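Side-chain contact in SmhA (Serratia marcescens, PDB 7A27), which is one component of the tripartite alpha-pore-forming toxin Smh and probably acts with its partners to form pores in target membranes: residues Ser32-Ser37 with Gln281-Leu286. Numbering follows the deposited sequence.
Sequences SNLLLS and QAQAQL
Leu34 and Leu35 on the last turn of helix 14-37 take the side chain of Gln283 between them, and the contact across the two helices is wholly van der Waals in kind. Methyl CD2 of Leu35 lies 3.8 Å from CB of Gln283, alongside the root of the glutamine, and reaches on to the backbone, 4.2 Å from N of Ala284. In Leu35, chi1 (-80°) sets CG beside the backbone N and, with CD1 extended anti to CA, CD2 is the branch that meets the glutamine, although CB does not point there. Leu34, whose CB does face the partner, touches further out along the glutamine, its CD2 4.2 Å from Gln283 CG. The side chains of Leu35 and Gln283 pass alongside one another, heading opposite ways, and their CA atoms are 6.6 Å apart.

The segments run nearly antiparallel, at 155°, with axes 9.6 Å apart at closest approach, and belong to the elongated helical bundle of this soluble alpha-pore-forming toxin component. Here the N-terminal helix 14-37 ends against helix 272-299; Ala284, turned away from it, packs on Tyr57 and Leu61 of helix 48-96.

No hydrogen bond crosses between the two segments, and the amide nitrogen of Gln283 finds its partners outside them. The extended chain of Gln283 carries its amide past the leucines, where NE2 hydrogen-bonds to Gln38 OE1, just beyond the helix end, and to Ser234 O in the two-stranded sheet. On helix 14-37, Ser37 OG donates a hydrogen bond to Asn33 O (2.7 Å), approaching 33° from the carbonyl plane, and also bonds Gln199 NE2 in the other strand.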
loop_
_atom_site.group_PDB
_atom_site.type_symbol
_atom_site.label_atom_id
_atom_site.label_comp_id
_atom_site.label_asym_id
_atom_site.label_seq_id
_atom_site.Cartn_x
_atom_site.Cartn_y
_atom_site.Cartn_z
ATOM N N SER A 32 1.694 1.854 9.129
ATOM C CA SER A 32 3.045 2.197 9.645
ATOM C C SER A 32 2.902 3.352 10.633
ATOM O O SER A 32 3.506 3.269 11.710
ATOM C CB SER A 32 4.005 2.558 8.558
ATOM O OG SER A 32 4.131 1.477 7.666
ATOM N N ASN A 33 2.126 4.381 10.276
ATOM C CA ASN A 33 1.921 5.564 11.142
ATOM C C ASN A 33 1.238 5.126 12.441
ATOM O O ASN A 33 1.546 5.717 13.494
ATOM C CB ASN A 33 1.114 6.653 10.443
ATOM C CG ASN A 33 1.939 7.465 9.471
ATOM O OD1 ASN A 33 3.086 7.836 9.762
ATOM N ND2 ASN A 33 1.339 7.773 8.326
ATOM N N LEU A 34 0.355 4.130 12.372
ATOM C CA LEU A 34 -0.381 3.643 13.560
ATOM C C LEU A 34 0.622 2.971 14.508
ATOM O O LEU A 34 0.571 3.256 15.695
ATOM C CB LEU A 34 -1.489 2.682 13.126
ATOM C CG LEU A 34 -2.370 2.151 14.251
ATOM C CD1 LEU A 34 -3.229 3.248 14.861
ATOM C CD2 LEU A 34 -3.252 1.038 13.746
ATOM N N LEU A 35 1.514 2.125 13.994
ATOM C CA LEU A 35 2.551 1.416 14.798
ATOM C C LEU A 35 3.515 2.398 15.470
ATOM O O LEU A 35 3.984 2.079 16.611
ATOM C CB LEU A 35 3.336 0.484 13.881
ATOM C CG LEU A 35 2.656 -0.840 13.572
ATOM C CD1 LEU A 35 3.423 -1.542 12.472
ATOM C CD2 LEU A 35 2.577 -1.706 14.817
ATOM N N LEU A 36 3.797 3.530 14.810
ATOM C CA LEU A 36 4.760 4.564 15.282
ATOM C C LEU A 36 4.079 5.555 16.225
ATOM O O LEU A 36 4.825 6.228 16.955
ATOM C CB LEU A 36 5.355 5.288 14.069
ATOM C CG LEU A 36 6.263 4.436 13.194
ATOM C CD1 LEU A 36 6.503 5.073 11.838
ATOM C CD2 LEU A 36 7.581 4.159 13.898
ATOM N N SER A 37 2.748 5.671 16.194
ATOM C CA SER A 37 1.961 6.601 17.050
ATOM C C SER A 37 1.605 5.910 18.360
ATOM O O SER A 37 1.525 6.584 19.393
ATOM C CB SER A 37 0.720 7.097 16.343
ATOM O OG SER A 37 1.072 7.785 15.151
ATOM N N GLN A 281 -0.163 -7.131 18.607
ATOM C CA GLN A 281 -0.236 -8.154 17.535
ATOM C C GLN A 281 -1.325 -7.776 16.524
ATOM O O GLN A 281 -1.116 -8.052 15.323
ATOM C CB GLN A 281 -0.472 -9.531 18.149
ATOM C CG GLN A 281 -0.796 -10.608 17.133
ATOM C CD GLN A 281 0.213 -10.688 16.015
ATOM O OE1 GLN A 281 1.373 -10.278 16.167
ATOM N NE2 GLN A 281 -0.244 -11.214 14.884
ATOM N N ALA A 282 -2.434 -7.176 16.973
ATOM C CA ALA A 282 -3.542 -6.754 16.087
ATOM C C ALA A 282 -3.026 -5.699 15.098
ATOM O O ALA A 282 -3.392 -5.755 13.917
ATOM C CB ALA A 282 -4.689 -6.243 16.917
ATOM N N GLN A 283 -2.205 -4.766 15.590
ATOM C CA GLN A 283 -1.593 -3.664 14.794
ATOM C C GLN A 283 -0.536 -4.250 13.847
ATOM O O GLN A 283 -0.495 -3.833 12.670
ATOM C CB GLN A 283 -1.011 -2.606 15.729
ATOM C CG GLN A 283 -2.045 -1.849 16.559
ATOM C CD GLN A 283 -1.418 -1.009 17.645
ATOM O OE1 GLN A 283 -0.323 -1.309 18.148
ATOM N NE2 GLN A 283 -2.112 0.067 17.999
ATOM N N ALA A 284 0.269 -5.208 14.319
ATOM C CA ALA A 284 1.307 -5.893 13.514
ATOM C C ALA A 284 0.635 -6.591 12.337
ATOM O O ALA A 284 1.112 -6.416 11.209
ATOM C CB ALA A 284 2.062 -6.877 14.368
ATOM N N GLN A 285 -0.427 -7.361 12.625
ATOM C CA GLN A 285 -1.226 -8.131 11.637
ATOM C C GLN A 285 -1.591 -7.194 10.485
ATOM O O GLN A 285 -1.313 -7.568 9.354
ATOM C CB GLN A 285 -2.485 -8.705 12.288
ATOM C CG GLN A 285 -3.285 -9.699 11.445
ATOM C CD GLN A 285 -2.670 -11.075 11.470
ATOM O OE1 GLN A 285 -2.558 -11.714 12.525
ATOM N NE2 GLN A 285 -2.260 -11.537 10.298
ATOM N N LEU A 286 -2.175 -6.022 10.754
ATOM C CA LEU A 286 -2.623 -5.097 9.680
ATOM C C LEU A 286 -1.430 -4.731 8.803
ATOM O O LEU A 286 -1.567 -4.803 7.569
ATOM C CB LEU A 286 -3.253 -3.833 10.271
ATOM C CG LEU A 286 -4.571 -4.039 11.006
ATOM C CD1 LEU A 286 -5.043 -2.735 11.638
ATOM C CD2 LEU A 286 -5.626 -4.614 10.063
#